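Local coordinates for stage II sporulation E family protein (Thermanaerovibrio acidaminovorans, PDB 3RNR), which is of unconfirmed function but probably acts as a metal-dependent protein phosphatase of the PP2C family, at the interface of chains A and B. Numbering follows the deposited sequence. Chains: chain A/B, Stage II sporulation E family protein.

The interface of chains A and B. Residues chain A 175-176; chain B 6, 11, 81, 179, 209-211.
A:Arg175, the first residue of strand 175-180, reaches across the subunit boundary to the carboxyl-terminal end of chain B and has 100 Å² of its own surface hidden by chain B, most of the 162 Å² lost in this patch. The polar contact is made to a backbone carbonyl: NH2 of its guanidinium donates to O of B:Ile210 over 3.0 Å, with 160° at the hydrogen. That oxygen lies at the guanidinium edge, 3° out of its plane, whereas the donor is tilted 27° from the carbonyl plane. NH1 adds a weak second bond to the same O of B:Ile210 at 3.3 Å, so both terminal nitrogens converge on one acceptor at the end of strand 205-210.

Apolar packing comes from B:Leu81, a loop residue whose side chain runs at a slant to that of the arginine. Its methyl CD1 meets CD of A:Arg175 at 3.9 Å, while CD2 sits 3.8 Å above one guanidinium face, displaced toward the rim. Bends at chi2 and chi3 of the arginine lead its chain past these methyls to the carbonyl.

The patch recurs with chains exchanged in a two-fold dimer, though the structure alone does not show that this dimer is biological. Beside the arginine, the strands approach through their backbones, O of A:Ile176 lying 3.3 Å from CA of B:Ala179.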
ATOM      1  N   ARG A 175     -12.361  -2.917   7.691  1.00 48.94           N
ATOM      2  CA  ARG A 175     -10.909  -2.731   7.540  1.00 51.90           C
ATOM      3  C   ARG A 175     -10.656  -1.366   6.907  1.00 56.05           C
ATOM      4  O   ARG A 175     -11.422  -0.913   6.049  1.00 56.92           O
ATOM      5  CB  ARG A 175     -10.246  -3.843   6.706  1.00 44.88           C
ATOM      6  CG  ARG A 175     -10.424  -5.279   7.253  1.00 45.24           C
ATOM      7  CD  ARG A 175      -9.794  -5.465   8.638  1.00 43.72           C
ATOM      8  NE  ARG A 175      -8.425  -4.932   8.726  1.00 38.56           N
ATOM      9  CZ  ARG A 175      -7.715  -4.930   9.847  1.00 43.52           C
ATOM     10  NH1 ARG A 175      -8.235  -5.449  10.961  1.00 48.72           N
ATOM     11  NH2 ARG A 175      -6.488  -4.427   9.858  1.00 45.35           N
ATOM     12  N   ILE A 176      -9.598  -0.697   7.347  1.00 39.33           N
ATOM     13  CA  ILE A 176      -9.300   0.638   6.851  1.00 35.41           C
ATOM     14  C   ILE A 176      -7.800   0.763   6.680  1.00 35.65           C
ATOM     15  O   ILE A 176      -7.040   0.316   7.532  1.00 34.48           O
ATOM     16  CB  ILE A 176      -9.765   1.718   7.833  1.00 38.16           C
ATOM     17  CG1 ILE A 176     -11.219   1.475   8.237  1.00 55.24           C
ATOM     18  CG2 ILE A 176      -9.599   3.108   7.221  1.00 45.35           C
ATOM     19  CD1 ILE A 176     -11.743   2.472   9.246  1.00 64.89           C
TER
ATOM     20  N   THR B   6      -5.074  -4.406   2.042  1.00 30.67           N
ATOM     21  CA  THR B   6      -5.933  -5.510   2.384  1.00 39.18           C
ATOM     22  C   THR B   6      -6.224  -6.219   1.092  1.00 41.05           C
ATOM     23  O   THR B   6      -6.834  -5.629   0.200  1.00 35.83           O
ATOM     24  CB  THR B   6      -7.285  -5.016   2.946  1.00 44.67           C
ATOM     25  OG1 THR B   6      -7.091  -3.807   3.688  1.00 56.94           O
ATOM     26  CG2 THR B   6      -7.895  -6.069   3.852  1.00 57.29           C
ATOM     27  N   ALA B  11      -4.256  -8.523   5.873  1.00 26.16           N
ATOM     28  CA  ALA B  11      -3.880  -7.116   5.896  1.00 27.48           C
ATOM     29  C   ALA B  11      -2.361  -7.118   6.038  1.00 31.50           C
ATOM     30  O   ALA B  11      -1.824  -7.851   6.871  1.00 30.43           O
ATOM     31  CB  ALA B  11      -4.507  -6.417   7.066  1.00 25.73           C
ATOM     32  N   LEU B  81      -6.567 -12.301   8.499  1.00 32.74           N
ATOM     33  CA  LEU B  81      -7.736 -11.756   9.186  1.00 34.01           C
ATOM     34  C   LEU B  81      -8.719 -12.847   9.610  1.00 48.63           C
ATOM     35  O   LEU B  81      -9.551 -12.643  10.498  1.00 47.44           O
ATOM     36  CB  LEU B  81      -8.446 -10.736   8.294  1.00 33.73           C
ATOM     37  CG  LEU B  81      -7.611  -9.514   7.913  1.00 39.59           C
ATOM     38  CD1 LEU B  81      -8.353  -8.608   6.939  1.00 36.73           C
ATOM     39  CD2 LEU B  81      -7.189  -8.746   9.157  1.00 43.20           C
ATOM     40  N   ALA B 179      -2.890  -0.128   8.631  1.00 29.59           N
ATOM     41  CA  ALA B 179      -4.098  -0.885   8.350  1.00 36.86           C
ATOM     42  C   ALA B 179      -4.747  -1.227   9.689  1.00 37.98           C
ATOM     43  O   ALA B 179      -4.153  -1.954  10.474  1.00 34.45           O
ATOM     44  CB  ALA B 179      -3.733  -2.156   7.596  1.00 32.77           C
ATOM     45  N   VAL B 209       0.172  -2.940  10.978  1.00 24.81           N
ATOM     46  CA  VAL B 209      -1.127  -3.581  10.915  1.00 26.36           C
ATOM     47  C   VAL B 209      -1.622  -3.883  12.316  1.00 29.12           C
ATOM     48  O   VAL B 209      -0.868  -4.319  13.122  1.00 29.05           O
ATOM     49  CB  VAL B 209      -1.109  -4.863  10.128  1.00 25.82           C
ATOM     50  CG1 VAL B 209      -2.493  -5.490  10.103  1.00 29.94           C
ATOM     51  CG2 VAL B 209      -0.583  -4.651   8.759  1.00 22.60           C
ATOM     52  N   ILE B 210      -2.887  -3.615  12.585  1.00 28.81           N
ATOM     53  CA  ILE B 210      -3.539  -3.981  13.832  1.00 31.12           C
ATOM     54  C   ILE B 210      -4.709  -4.887  13.518  1.00 34.70           C
ATOM     55  O   ILE B 210      -5.507  -4.575  12.680  1.00 35.20           O
ATOM     56  CB  ILE B 210      -4.102  -2.797  14.576  1.00 38.77           C
ATOM     57  CG1 ILE B 210      -3.068  -1.714  14.770  1.00 37.78           C
ATOM     58  CG2 ILE B 210      -4.661  -3.216  15.898  1.00 40.31           C
ATOM     59  CD1 ILE B 210      -1.978  -2.086  15.568  1.00 40.30           C
ATOM     60  N   LEU B 211      -4.780  -6.015  14.193  1.00 40.24           N
ATOM     61  CA  LEU B 211      -5.837  -6.956  13.970  1.00 34.43           C
ATOM     62  C   LEU B 211      -7.193  -6.381  14.402  1.00 33.80           C
ATOM     63  O   LEU B 211      -7.297  -5.890  15.490  1.00 36.87           O
ATOM     64  CB  LEU B 211      -5.538  -8.222  14.721  1.00 41.29           C
ATOM     65  CG  LEU B 211      -6.561  -9.323  14.591  1.00 42.51           C
ATOM     66  CD1 LEU B 211      -6.886  -9.581  13.210  1.00 40.73           C
ATOM     67  CD2 LEU B 211      -6.109 -10.547  15.225  1.00 42.54           C
TER